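Lic12234 (PDB 4TZH) is a leucine-rich repeat protein of unknown function, possibly a virulence factor of the pathogen Leptospira interrogans. Local coordinates at residues A[77-80]-A[81-85]. Numbering follows the deposited sequence.
Sequences SNFP and KEIQK. With ZN (zinc ion), chain F.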
# COMPACT_ATOMS: atom_id res chain seq x y z
N SER A 77 2.95 11.27 2.48
CA SER A 77 3.87 11.65 1.42
C SER A 77 5.15 10.82 1.45
O SER A 77 5.93 10.86 0.50
CB SER A 77 4.19 13.13 1.51
OG SER A 77 4.88 13.37 2.74
N ASN A 78 5.40 10.08 2.54
CA ASN A 78 6.64 9.31 2.67
C ASN A 78 6.48 8.23 3.68
O ASN A 78 5.55 8.27 4.50
CB ASN A 78 7.80 10.26 3.09
CG ASN A 78 7.66 10.81 4.49
OD1 ASN A 78 8.30 10.32 5.43
ND2 ASN A 78 6.83 11.84 4.69
N PHE A 79 7.43 7.27 3.66
CA PHE A 79 7.44 6.14 4.57
C PHE A 79 8.79 5.95 5.18
O PHE A 79 9.79 6.19 4.51
CB PHE A 79 7.12 4.84 3.82
CG PHE A 79 5.77 4.83 3.18
CD1 PHE A 79 4.64 4.56 3.93
CD2 PHE A 79 5.62 5.14 1.83
CE1 PHE A 79 3.37 4.54 3.32
CE2 PHE A 79 4.37 5.12 1.23
CZ PHE A 79 3.26 4.83 1.98
N PRO A 80 8.84 5.35 6.38
CA PRO A 80 10.15 4.99 6.94
C PRO A 80 10.66 3.74 6.21
O PRO A 80 9.85 2.94 5.71
CB PRO A 80 9.79 4.62 8.39
CG PRO A 80 8.36 4.12 8.33
CD PRO A 80 7.73 5.01 7.29
N LYS A 81 11.97 3.52 6.21
CA LYS A 81 12.50 2.32 5.57
C LYS A 81 11.97 1.03 6.23
O LYS A 81 11.91 -0.01 5.58
CB LYS A 81 14.03 2.31 5.64
CG LYS A 81 14.64 3.29 4.66
CD LYS A 81 16.13 3.04 4.51
CE LYS A 81 16.73 4.00 3.54
NZ LYS A 81 16.39 3.70 2.12
N GLU A 82 11.57 1.12 7.53
CA GLU A 82 11.09 -0.04 8.27
C GLU A 82 9.83 -0.69 7.67
O GLU A 82 9.50 -1.82 8.05
CB GLU A 82 10.87 0.30 9.75
CG GLU A 82 12.18 0.47 10.53
CD GLU A 82 12.92 1.81 10.44
OE1 GLU A 82 12.52 2.70 9.66
OE2 GLU A 82 13.88 1.96 11.23
N ILE A 83 9.17 -0.03 6.70
CA ILE A 83 8.05 -0.69 6.03
C ILE A 83 8.51 -1.97 5.34
O ILE A 83 7.71 -2.88 5.15
CB ILE A 83 7.32 0.24 5.02
CG1 ILE A 83 8.21 0.72 3.84
CG2 ILE A 83 6.69 1.41 5.74
CD1 ILE A 83 7.41 1.20 2.56
N GLN A 84 9.80 -2.08 5.01
CA GLN A 84 10.30 -3.28 4.35
C GLN A 84 10.16 -4.53 5.21
O GLN A 84 10.26 -5.63 4.66
CB GLN A 84 11.74 -3.09 3.89
CG GLN A 84 12.73 -3.13 5.02
CD GLN A 84 14.09 -2.72 4.53
OE1 GLN A 84 14.57 -3.16 3.49
NE2 GLN A 84 14.69 -1.82 5.26
N LYS A 85 9.98 -4.38 6.55
CA LYS A 85 9.85 -5.53 7.43
C LYS A 85 8.45 -6.13 7.40
O LYS A 85 8.23 -7.18 8.00
CB LYS A 85 10.23 -5.14 8.87
CG LYS A 85 11.69 -4.70 8.96
CD LYS A 85 12.17 -4.59 10.41
CE LYS A 85 11.71 -3.31 11.08
NZ LYS A 85 12.35 -3.09 12.41
ZN ZN F . 14.12 3.97 9.95
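Pro80 and Ile83 meet in a local turn contact, where an extended segment of a leucine-rich repeat enters the 3-10 segment 81-85, between strands 68-70 and 91-93. The helical start is marked by one backbone bond, Ile83 N to Pro80 O at 3.2 Å. Its N-H...O angle of 173° makes it nearly straight. The i to i+3 spacing continues in Gln84 N to Lys81 O and Lys85 N to Glu82 O, as a 3-10 turn requires.

Ile83, the buried residue here, packs its methyls CD1 and CG2 against Phe79 and Pro80. With chi1 at 63°, CG1 lies between the backbone N and the carbonyl carbon, and its CD1 comes 3.9 Å from Phe79 CB; CG2 sits 4.1 Å from Pro80 CD. Both neighbours are crossed at about a right angle, and the Phe79 side chain also touches Leu94, Leu99 and Pro103 in the following loop regions.

On the outer side, the Glu82 chain bends at chi2 (81°), bringing OE1 within 3.6 Å of Pro80 CB. The carboxylate chelates zinc through both oxygens, OE1 at 2.1 Å and OE2 at 2.4 Å, and Glu58 binds the same ion. Lys81 instead pairs its NZ with Glu105. Phe-Pro-Lys-Glu-Ile varies the Leu-Pro-x-Glu-Ile pattern recurring in this protein's repeats; a short 3-10 segment between successive parallel strands is one form taken by the convex side of a leucine-rich repeat solenoid.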